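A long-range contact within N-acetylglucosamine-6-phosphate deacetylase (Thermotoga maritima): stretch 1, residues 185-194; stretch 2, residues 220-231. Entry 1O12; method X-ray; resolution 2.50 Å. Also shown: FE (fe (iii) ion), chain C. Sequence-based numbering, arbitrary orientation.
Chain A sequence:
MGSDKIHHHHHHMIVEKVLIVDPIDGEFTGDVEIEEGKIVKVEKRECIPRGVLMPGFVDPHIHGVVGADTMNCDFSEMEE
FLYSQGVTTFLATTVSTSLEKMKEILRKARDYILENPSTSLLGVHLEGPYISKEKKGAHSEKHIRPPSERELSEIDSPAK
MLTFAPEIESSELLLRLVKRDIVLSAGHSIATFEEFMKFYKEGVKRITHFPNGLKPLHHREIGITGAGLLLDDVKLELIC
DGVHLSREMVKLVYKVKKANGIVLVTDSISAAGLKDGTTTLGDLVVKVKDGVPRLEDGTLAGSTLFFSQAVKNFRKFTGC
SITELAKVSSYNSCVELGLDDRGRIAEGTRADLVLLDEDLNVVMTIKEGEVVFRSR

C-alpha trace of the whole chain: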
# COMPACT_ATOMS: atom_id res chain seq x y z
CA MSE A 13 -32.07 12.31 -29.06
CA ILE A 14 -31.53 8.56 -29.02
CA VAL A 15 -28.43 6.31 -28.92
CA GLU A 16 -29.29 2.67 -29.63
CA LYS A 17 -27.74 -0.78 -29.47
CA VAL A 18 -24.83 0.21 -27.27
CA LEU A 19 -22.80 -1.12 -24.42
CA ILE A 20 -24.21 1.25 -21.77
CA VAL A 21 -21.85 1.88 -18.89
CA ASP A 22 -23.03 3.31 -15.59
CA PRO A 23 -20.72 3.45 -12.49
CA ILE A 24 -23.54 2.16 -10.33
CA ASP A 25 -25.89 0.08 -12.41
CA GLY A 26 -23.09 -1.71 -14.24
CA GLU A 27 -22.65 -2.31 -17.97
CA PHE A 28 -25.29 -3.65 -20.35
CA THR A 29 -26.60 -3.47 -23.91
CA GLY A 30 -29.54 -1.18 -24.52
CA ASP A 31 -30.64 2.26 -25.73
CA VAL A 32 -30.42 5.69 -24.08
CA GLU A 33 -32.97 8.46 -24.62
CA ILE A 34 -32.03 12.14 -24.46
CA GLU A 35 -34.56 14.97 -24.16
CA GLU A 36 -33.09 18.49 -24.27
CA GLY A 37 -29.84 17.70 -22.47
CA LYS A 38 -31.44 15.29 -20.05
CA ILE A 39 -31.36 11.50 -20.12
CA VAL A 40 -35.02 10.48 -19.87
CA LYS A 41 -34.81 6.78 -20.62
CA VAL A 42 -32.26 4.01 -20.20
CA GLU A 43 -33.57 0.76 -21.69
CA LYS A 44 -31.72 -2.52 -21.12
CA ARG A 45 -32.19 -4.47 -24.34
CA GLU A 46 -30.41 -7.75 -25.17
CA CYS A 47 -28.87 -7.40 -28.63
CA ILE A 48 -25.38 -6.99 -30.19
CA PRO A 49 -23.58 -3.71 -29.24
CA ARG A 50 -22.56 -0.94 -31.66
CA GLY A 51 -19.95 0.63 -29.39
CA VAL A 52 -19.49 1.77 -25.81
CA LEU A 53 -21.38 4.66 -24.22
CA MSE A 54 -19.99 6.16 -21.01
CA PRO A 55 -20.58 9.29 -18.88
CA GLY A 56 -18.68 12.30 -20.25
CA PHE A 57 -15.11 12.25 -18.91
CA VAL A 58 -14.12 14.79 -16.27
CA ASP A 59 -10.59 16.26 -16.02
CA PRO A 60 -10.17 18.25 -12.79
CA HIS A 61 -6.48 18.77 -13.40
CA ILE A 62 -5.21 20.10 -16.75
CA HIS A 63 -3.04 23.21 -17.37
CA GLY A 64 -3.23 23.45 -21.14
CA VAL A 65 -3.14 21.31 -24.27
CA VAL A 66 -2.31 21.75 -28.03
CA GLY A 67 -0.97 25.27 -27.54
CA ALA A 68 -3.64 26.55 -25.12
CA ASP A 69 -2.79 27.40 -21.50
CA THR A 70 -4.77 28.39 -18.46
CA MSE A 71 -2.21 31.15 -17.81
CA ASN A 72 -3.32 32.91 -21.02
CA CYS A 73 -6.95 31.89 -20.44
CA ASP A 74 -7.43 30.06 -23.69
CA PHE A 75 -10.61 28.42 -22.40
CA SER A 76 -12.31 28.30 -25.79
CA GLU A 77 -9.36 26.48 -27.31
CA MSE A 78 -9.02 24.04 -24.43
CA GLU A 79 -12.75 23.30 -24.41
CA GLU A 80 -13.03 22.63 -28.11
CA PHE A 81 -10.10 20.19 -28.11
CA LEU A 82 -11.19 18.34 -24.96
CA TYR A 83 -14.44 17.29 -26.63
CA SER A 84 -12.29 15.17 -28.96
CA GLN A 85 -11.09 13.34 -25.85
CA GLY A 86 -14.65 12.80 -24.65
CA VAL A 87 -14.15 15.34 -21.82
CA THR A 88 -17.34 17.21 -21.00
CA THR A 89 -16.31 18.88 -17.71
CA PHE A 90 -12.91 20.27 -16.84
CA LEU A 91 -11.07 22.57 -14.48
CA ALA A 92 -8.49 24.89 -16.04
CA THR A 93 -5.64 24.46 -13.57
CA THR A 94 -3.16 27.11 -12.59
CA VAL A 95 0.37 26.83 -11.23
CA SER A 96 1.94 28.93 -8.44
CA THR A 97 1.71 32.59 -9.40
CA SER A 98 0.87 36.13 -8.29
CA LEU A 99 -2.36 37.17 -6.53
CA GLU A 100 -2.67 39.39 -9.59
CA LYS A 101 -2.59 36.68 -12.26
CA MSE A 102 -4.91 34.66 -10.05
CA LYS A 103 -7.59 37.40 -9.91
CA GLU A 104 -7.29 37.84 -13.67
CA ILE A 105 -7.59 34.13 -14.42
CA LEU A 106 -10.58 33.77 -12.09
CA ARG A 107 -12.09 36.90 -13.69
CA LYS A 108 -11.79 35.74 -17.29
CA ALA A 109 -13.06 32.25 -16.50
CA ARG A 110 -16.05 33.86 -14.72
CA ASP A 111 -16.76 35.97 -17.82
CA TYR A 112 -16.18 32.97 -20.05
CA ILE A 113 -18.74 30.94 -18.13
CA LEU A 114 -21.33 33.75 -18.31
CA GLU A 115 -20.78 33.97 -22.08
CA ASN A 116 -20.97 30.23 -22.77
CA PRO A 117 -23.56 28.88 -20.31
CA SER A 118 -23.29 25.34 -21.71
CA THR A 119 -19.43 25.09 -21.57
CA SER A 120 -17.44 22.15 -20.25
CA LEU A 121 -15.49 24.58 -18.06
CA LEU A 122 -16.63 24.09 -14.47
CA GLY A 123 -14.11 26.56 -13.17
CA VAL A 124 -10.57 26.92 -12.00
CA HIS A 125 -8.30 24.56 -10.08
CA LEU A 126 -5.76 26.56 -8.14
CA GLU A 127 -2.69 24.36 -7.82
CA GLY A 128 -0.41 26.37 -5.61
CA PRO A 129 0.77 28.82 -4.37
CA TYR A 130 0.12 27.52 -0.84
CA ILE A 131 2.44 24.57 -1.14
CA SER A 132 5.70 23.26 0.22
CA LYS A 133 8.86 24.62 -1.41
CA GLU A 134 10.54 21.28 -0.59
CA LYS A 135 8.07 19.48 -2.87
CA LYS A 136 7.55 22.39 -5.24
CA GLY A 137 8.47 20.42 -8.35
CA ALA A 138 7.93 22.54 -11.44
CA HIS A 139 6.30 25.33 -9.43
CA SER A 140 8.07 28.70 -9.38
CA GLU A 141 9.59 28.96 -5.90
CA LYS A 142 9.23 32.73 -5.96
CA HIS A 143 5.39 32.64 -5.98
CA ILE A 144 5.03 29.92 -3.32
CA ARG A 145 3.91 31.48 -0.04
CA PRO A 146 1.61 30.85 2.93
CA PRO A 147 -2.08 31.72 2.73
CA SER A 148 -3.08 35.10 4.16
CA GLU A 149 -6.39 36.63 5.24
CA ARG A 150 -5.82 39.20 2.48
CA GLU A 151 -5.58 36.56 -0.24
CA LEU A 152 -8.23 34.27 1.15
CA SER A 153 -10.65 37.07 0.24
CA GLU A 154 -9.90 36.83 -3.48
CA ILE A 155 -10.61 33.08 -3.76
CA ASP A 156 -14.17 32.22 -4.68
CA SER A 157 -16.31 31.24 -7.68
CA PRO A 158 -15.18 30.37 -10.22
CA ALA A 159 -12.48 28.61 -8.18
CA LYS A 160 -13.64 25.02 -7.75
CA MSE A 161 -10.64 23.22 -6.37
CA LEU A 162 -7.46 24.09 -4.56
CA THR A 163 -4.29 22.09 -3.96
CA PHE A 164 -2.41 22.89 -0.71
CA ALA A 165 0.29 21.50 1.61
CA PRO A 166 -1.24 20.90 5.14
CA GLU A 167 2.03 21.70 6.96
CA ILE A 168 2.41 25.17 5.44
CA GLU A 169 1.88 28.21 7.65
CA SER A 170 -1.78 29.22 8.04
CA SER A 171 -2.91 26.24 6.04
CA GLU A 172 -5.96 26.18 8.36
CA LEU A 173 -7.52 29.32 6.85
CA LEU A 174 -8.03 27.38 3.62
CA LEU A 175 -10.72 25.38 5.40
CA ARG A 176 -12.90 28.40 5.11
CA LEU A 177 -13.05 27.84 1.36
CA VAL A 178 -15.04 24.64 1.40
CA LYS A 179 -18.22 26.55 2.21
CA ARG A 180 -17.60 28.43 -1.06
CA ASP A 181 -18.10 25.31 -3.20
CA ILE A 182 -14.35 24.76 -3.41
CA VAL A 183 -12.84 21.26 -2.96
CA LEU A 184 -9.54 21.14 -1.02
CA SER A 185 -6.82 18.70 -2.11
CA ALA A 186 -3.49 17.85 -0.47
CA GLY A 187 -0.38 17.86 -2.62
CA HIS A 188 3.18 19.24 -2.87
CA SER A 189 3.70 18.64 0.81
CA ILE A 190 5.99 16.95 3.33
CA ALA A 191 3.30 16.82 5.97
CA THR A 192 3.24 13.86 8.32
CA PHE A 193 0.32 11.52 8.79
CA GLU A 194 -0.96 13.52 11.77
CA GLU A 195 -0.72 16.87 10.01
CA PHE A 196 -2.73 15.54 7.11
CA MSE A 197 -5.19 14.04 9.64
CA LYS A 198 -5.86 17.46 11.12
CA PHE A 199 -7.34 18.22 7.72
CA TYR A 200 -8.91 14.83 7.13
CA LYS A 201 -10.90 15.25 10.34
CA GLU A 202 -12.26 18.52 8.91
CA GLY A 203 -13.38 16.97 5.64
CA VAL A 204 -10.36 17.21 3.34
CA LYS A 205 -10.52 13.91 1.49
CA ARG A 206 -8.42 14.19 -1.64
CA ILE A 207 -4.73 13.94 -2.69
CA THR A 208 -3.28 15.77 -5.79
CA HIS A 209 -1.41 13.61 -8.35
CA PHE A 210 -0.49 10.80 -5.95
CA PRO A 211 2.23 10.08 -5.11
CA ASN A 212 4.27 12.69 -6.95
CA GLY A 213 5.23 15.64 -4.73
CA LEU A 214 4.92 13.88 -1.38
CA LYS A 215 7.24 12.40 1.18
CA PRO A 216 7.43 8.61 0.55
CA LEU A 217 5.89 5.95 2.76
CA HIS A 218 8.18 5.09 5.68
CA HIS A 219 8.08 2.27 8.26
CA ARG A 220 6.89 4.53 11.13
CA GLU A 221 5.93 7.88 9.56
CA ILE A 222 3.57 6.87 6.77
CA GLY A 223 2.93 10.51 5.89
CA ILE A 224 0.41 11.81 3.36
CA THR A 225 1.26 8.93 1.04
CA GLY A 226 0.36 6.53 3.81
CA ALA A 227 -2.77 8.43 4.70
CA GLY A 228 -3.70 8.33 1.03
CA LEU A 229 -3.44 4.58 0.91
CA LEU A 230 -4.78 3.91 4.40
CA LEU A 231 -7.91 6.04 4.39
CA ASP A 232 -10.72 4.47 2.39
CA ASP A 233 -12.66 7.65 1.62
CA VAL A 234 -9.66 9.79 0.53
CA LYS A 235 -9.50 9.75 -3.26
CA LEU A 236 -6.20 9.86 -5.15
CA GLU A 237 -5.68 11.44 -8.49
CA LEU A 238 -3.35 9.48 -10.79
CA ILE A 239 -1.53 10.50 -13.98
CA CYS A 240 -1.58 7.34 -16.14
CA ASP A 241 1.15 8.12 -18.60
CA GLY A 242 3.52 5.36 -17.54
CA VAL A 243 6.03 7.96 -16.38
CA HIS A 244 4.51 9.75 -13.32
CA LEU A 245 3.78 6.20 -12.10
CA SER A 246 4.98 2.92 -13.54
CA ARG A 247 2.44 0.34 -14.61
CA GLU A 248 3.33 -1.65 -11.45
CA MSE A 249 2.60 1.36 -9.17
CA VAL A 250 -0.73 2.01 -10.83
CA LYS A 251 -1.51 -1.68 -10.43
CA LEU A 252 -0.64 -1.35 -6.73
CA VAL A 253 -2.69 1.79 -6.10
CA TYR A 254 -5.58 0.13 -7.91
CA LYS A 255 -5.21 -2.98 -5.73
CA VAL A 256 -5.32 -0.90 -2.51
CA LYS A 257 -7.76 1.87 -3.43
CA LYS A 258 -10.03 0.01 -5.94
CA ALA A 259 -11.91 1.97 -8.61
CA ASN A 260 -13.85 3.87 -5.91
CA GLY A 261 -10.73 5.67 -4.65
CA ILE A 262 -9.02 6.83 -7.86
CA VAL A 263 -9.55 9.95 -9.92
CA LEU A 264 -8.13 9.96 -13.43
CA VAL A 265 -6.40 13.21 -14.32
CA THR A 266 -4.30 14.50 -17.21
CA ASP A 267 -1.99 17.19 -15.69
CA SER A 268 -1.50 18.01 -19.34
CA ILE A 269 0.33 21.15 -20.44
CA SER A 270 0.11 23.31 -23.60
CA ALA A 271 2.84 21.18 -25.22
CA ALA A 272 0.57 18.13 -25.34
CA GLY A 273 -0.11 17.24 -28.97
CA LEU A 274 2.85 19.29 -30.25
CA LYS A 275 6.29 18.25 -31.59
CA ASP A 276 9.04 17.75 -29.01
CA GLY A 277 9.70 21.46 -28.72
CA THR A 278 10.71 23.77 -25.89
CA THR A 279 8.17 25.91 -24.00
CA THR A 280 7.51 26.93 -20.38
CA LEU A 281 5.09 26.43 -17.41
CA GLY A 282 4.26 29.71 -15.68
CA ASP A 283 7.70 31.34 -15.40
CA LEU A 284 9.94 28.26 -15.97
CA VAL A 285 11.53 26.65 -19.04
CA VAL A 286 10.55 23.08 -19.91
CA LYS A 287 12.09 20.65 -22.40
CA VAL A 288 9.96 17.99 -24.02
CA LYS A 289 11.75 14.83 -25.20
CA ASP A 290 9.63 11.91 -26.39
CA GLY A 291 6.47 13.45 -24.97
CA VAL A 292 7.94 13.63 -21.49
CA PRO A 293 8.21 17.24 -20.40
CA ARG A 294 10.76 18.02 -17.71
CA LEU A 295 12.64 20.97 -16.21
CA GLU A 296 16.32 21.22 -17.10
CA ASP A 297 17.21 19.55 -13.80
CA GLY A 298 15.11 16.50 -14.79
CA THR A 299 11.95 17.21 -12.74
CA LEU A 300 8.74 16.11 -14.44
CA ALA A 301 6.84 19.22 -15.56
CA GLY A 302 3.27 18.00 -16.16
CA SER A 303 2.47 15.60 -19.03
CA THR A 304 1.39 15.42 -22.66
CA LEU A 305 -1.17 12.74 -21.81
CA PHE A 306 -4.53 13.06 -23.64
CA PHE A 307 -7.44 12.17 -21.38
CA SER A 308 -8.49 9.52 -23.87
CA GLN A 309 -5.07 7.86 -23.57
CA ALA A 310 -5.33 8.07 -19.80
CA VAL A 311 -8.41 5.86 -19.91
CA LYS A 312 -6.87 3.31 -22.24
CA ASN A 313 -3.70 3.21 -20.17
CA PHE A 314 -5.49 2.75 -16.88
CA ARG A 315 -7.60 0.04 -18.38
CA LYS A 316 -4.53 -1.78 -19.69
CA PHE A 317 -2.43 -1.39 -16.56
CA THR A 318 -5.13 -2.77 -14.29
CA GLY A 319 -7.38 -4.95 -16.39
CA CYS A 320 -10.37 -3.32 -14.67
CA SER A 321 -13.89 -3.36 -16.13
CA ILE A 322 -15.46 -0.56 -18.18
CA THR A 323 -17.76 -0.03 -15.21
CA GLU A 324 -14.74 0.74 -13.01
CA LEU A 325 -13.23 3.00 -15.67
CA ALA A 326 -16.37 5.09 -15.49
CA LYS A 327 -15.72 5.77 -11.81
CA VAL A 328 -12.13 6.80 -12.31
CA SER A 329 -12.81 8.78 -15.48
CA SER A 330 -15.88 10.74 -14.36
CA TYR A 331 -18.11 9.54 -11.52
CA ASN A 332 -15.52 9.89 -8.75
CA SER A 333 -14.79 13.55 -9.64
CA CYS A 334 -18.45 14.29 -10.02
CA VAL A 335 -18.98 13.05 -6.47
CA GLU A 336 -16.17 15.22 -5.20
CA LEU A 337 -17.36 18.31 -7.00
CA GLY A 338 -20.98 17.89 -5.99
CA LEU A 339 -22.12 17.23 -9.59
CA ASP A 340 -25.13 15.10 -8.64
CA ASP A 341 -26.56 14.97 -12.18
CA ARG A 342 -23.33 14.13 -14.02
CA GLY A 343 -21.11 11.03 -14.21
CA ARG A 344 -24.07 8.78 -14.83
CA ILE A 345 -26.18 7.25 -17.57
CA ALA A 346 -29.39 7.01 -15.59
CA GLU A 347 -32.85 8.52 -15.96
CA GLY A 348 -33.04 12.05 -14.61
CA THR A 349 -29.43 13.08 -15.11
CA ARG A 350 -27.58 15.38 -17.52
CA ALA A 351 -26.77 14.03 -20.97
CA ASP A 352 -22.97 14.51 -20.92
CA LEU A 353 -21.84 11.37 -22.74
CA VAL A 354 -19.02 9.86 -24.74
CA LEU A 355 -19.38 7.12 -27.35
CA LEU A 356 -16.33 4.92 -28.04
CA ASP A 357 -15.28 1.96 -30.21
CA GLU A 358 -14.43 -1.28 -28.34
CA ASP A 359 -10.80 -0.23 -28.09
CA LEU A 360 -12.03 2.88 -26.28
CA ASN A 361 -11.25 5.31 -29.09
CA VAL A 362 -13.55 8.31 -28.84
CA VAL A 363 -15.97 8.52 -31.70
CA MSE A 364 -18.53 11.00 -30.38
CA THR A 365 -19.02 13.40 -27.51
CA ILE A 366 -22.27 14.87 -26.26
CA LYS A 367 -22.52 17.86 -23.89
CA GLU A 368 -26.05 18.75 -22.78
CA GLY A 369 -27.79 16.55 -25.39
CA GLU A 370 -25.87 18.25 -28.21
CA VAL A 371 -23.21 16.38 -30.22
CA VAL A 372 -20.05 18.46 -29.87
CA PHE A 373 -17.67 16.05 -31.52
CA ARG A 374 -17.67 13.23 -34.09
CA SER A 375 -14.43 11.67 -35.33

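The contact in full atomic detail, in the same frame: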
# COMPACT_ATOMS: atom_id res chain seq x y z
N SER A 185 -7.56 19.91 -1.77
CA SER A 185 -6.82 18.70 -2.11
C SER A 185 -5.38 18.83 -1.63
O SER A 185 -4.74 19.85 -1.86
CB SER A 185 -6.86 18.45 -3.64
OG SER A 185 -6.55 17.09 -3.97
N ALA A 186 -4.86 17.80 -0.98
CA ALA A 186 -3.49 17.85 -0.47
C ALA A 186 -2.51 17.40 -1.53
O ALA A 186 -2.74 16.40 -2.24
CB ALA A 186 -3.36 16.97 0.77
N GLY A 187 -1.42 18.15 -1.65
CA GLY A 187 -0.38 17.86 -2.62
C GLY A 187 0.78 18.83 -2.44
O GLY A 187 0.62 19.90 -1.83
N HIS A 188 1.96 18.44 -2.96
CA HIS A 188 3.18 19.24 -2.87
C HIS A 188 3.47 19.55 -1.42
O HIS A 188 3.65 20.69 -1.03
CB HIS A 188 3.00 20.53 -3.66
CG HIS A 188 2.85 20.29 -5.13
ND1 HIS A 188 3.90 19.88 -5.93
CD2 HIS A 188 1.77 20.37 -5.94
CE1 HIS A 188 3.47 19.73 -7.17
NE2 HIS A 188 2.18 20.02 -7.20
N SER A 189 3.52 18.50 -0.61
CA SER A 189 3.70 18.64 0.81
C SER A 189 4.61 17.60 1.45
O SER A 189 4.82 16.52 0.89
CB SER A 189 2.32 18.57 1.46
OG SER A 189 2.35 17.96 2.74
N ILE A 190 5.17 17.93 2.61
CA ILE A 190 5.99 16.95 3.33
C ILE A 190 5.29 16.61 4.63
O ILE A 190 5.84 15.94 5.47
CB ILE A 190 7.43 17.45 3.67
CG1 ILE A 190 7.38 18.82 4.34
CG2 ILE A 190 8.29 17.43 2.43
CD1 ILE A 190 8.78 19.45 4.43
N ALA A 191 4.07 17.08 4.77
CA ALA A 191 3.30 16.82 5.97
C ALA A 191 3.30 15.35 6.41
O ALA A 191 3.31 14.41 5.60
CB ALA A 191 1.86 17.29 5.78
N THR A 192 3.26 15.17 7.72
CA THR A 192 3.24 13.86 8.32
C THR A 192 1.82 13.35 8.27
O THR A 192 0.91 14.04 7.83
CB THR A 192 3.67 13.94 9.79
OG1 THR A 192 2.77 14.81 10.48
CG2 THR A 192 5.09 14.49 9.92
N PHE A 193 1.63 12.12 8.74
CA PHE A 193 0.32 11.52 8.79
C PHE A 193 -0.62 12.30 9.70
O PHE A 193 -1.80 12.49 9.36
CB PHE A 193 0.43 10.10 9.31
CG PHE A 193 -0.89 9.42 9.54
CD1 PHE A 193 -1.60 8.89 8.47
CD2 PHE A 193 -1.41 9.31 10.82
CE1 PHE A 193 -2.80 8.27 8.66
CE2 PHE A 193 -2.64 8.68 11.03
CZ PHE A 193 -3.33 8.16 9.94
N GLU A 194 -0.11 12.77 10.83
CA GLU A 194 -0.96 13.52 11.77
C GLU A 194 -1.34 14.91 11.27
O GLU A 194 -2.42 15.40 11.59
CB GLU A 194 -0.30 13.63 13.16
CG GLU A 194 -0.14 12.29 13.93
CD GLU A 194 -1.46 11.54 14.20
OE1 GLU A 194 -1.39 10.33 14.54
OE2 GLU A 194 -2.57 12.15 14.09
N ARG A 220 7.58 3.99 9.95
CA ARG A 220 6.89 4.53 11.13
C ARG A 220 6.07 5.81 10.80
O ARG A 220 4.97 6.01 11.31
CB ARG A 220 7.91 4.82 12.23
CG ARG A 220 7.32 4.86 13.62
CD ARG A 220 8.46 4.87 14.62
NE ARG A 220 7.99 4.87 16.00
CZ ARG A 220 8.77 5.23 17.02
NH1 ARG A 220 10.03 5.59 16.77
NH2 ARG A 220 8.30 5.22 18.27
N GLU A 221 6.64 6.68 9.98
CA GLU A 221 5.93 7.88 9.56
C GLU A 221 5.42 7.57 8.15
O GLU A 221 6.19 7.62 7.17
CB GLU A 221 6.88 9.09 9.51
CG GLU A 221 6.21 10.35 9.00
CD GLU A 221 4.91 10.63 9.70
OE1 GLU A 221 4.95 11.01 10.90
OE2 GLU A 221 3.84 10.46 9.07
N ILE A 222 4.14 7.22 8.05
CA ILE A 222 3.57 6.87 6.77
C ILE A 222 3.25 8.09 5.92
O ILE A 222 3.10 7.98 4.69
CB ILE A 222 2.33 5.93 6.93
CG1 ILE A 222 1.19 6.64 7.63
CG2 ILE A 222 2.73 4.69 7.74
CD1 ILE A 222 -0.08 5.82 7.63
N GLY A 223 3.18 9.25 6.57
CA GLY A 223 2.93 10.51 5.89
C GLY A 223 1.64 10.59 5.07
O GLY A 223 0.71 9.77 5.21
N ILE A 224 1.58 11.61 4.21
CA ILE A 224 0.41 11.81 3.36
C ILE A 224 0.22 10.62 2.43
O ILE A 224 -0.91 10.22 2.15
CB ILE A 224 0.53 13.10 2.46
CG1 ILE A 224 0.42 14.36 3.30
CG2 ILE A 224 -0.60 13.11 1.42
CD1 ILE A 224 -0.16 15.54 2.53
N THR A 225 1.32 10.07 1.94
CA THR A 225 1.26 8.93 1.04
C THR A 225 0.59 7.77 1.74
O THR A 225 -0.19 7.04 1.14
CB THR A 225 2.68 8.52 0.63
OG1 THR A 225 3.36 9.68 0.16
CG2 THR A 225 2.66 7.44 -0.44
N GLY A 226 0.92 7.61 3.02
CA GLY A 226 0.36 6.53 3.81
C GLY A 226 -1.08 6.79 4.14
O GLY A 226 -1.90 5.87 4.16
N ALA A 227 -1.40 8.05 4.41
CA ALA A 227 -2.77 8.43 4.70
C ALA A 227 -3.56 8.13 3.44
O ALA A 227 -4.62 7.51 3.50
CB ALA A 227 -2.86 9.91 5.02
N GLY A 228 -3.02 8.55 2.29
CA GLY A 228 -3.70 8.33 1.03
C GLY A 228 -4.06 6.88 0.78
O GLY A 228 -5.14 6.56 0.28
N LEU A 229 -3.16 5.98 1.13
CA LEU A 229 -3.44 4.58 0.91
C LEU A 229 -4.32 4.00 2.00
O LEU A 229 -5.19 3.19 1.74
CB LEU A 229 -2.13 3.79 0.83
CG LEU A 229 -1.16 4.20 -0.27
CD1 LEU A 229 0.21 3.59 -0.04
CD2 LEU A 229 -1.78 3.77 -1.61
N LEU A 230 -4.08 4.44 3.23
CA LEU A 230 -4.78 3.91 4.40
C LEU A 230 -6.24 4.26 4.50
O LEU A 230 -7.07 3.39 4.79
CB LEU A 230 -4.09 4.37 5.69
CG LEU A 230 -4.73 3.91 7.00
CD1 LEU A 230 -4.67 2.40 7.08
CD2 LEU A 230 -4.00 4.53 8.18
N LEU A 231 -6.55 5.53 4.28
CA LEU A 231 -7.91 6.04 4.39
C LEU A 231 -8.78 5.72 3.19
O LEU A 231 -8.56 6.20 2.07
CB LEU A 231 -7.87 7.56 4.61
CG LEU A 231 -6.96 7.94 5.78
CD1 LEU A 231 -6.74 9.43 5.79
CD2 LEU A 231 -7.58 7.43 7.11
FE FE C . 1.86 19.62 -9.37

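A single carboxylate oxygen joins the two stretches at the point where each turns into a helix. Glu221 OE2 accepts from Phe193 N across the contact, with 2.8 Å between the two atoms and an N-H...O angle of 160°, and also from Gly223 N within its own stretch, where Gly223 N lies 2.9 Å from Glu221 OE2 and the angle is 141°. The second bond caps the turn that leads into the helix of stretch 2, while the first takes up the amide of the first helical residue of stretch 1. The side chain reaches both by bending, with chi1 at 176° (t) and chi2 at 50° (p), so that its end comes nearer to stretch 1 than its sideways CA-to-CB bond would suggest.

This shared acceptor sits where the backbones are closest: Phe193 CA and Gly223 CA are 4.0 Å apart, and Phe193 N is 3.5 Å from Gly223 CA. Gly223 has phi/psi of 57/-165, a positive phi that by itself favours glycine. An ideal CB there would lie 3.7 Å from Ala191 O, close but not overlapping. Thr192 occupies the N-cap position of the helix in stretch 1, its side chain capping a backbone N just past the stretch; its CB also packs 3.4 Å from Glu221 OE1.

Beyond this polar junction the contact is largely apolar. Phe193, with 122 Å² covered by stretch 2, contributes the largest share of the 446 Å² buried in total. Its t rotamer carries the ring over stretch 2, where Phe193 CD1 meets Ile222 CD1 at 3.5 Å and Ala227 CB at 3.8 Å, and Phe193 CE1 meets Leu230 CD2 at 4.0 Å. All three approach the ring obliquely, whereas Gly223 O lies at its edge, near the ring plane. That carbonyl is already engaged in the helix, accepting from Ala227 N at 2.8 Å from Gly223 O.

Ile224 forms a second apolar centre, with 91 Å² covered. Ile224 CG1 lies 4.1 Å from Ala191 CB, and Ile224 CD1 extends to Ala186 CB at 3.9 Å, linking the helix to the end of the strand. Ile224 CD1 also lies 3.5 Å from Ser189 OG, a van der Waals approach to a hydroxyl whose polar needs are met in other ways: Ser189 OG accepts from Ala191 N at 2.8 Å, bracing the loop, and is hydrogen-bonded elsewhere in the structure.

Between Ala186 and Ser189, the CA-to-CB bond of His188 points away from stretch 2, and His188 NE2 binds the iron at 2.2 Å from FE.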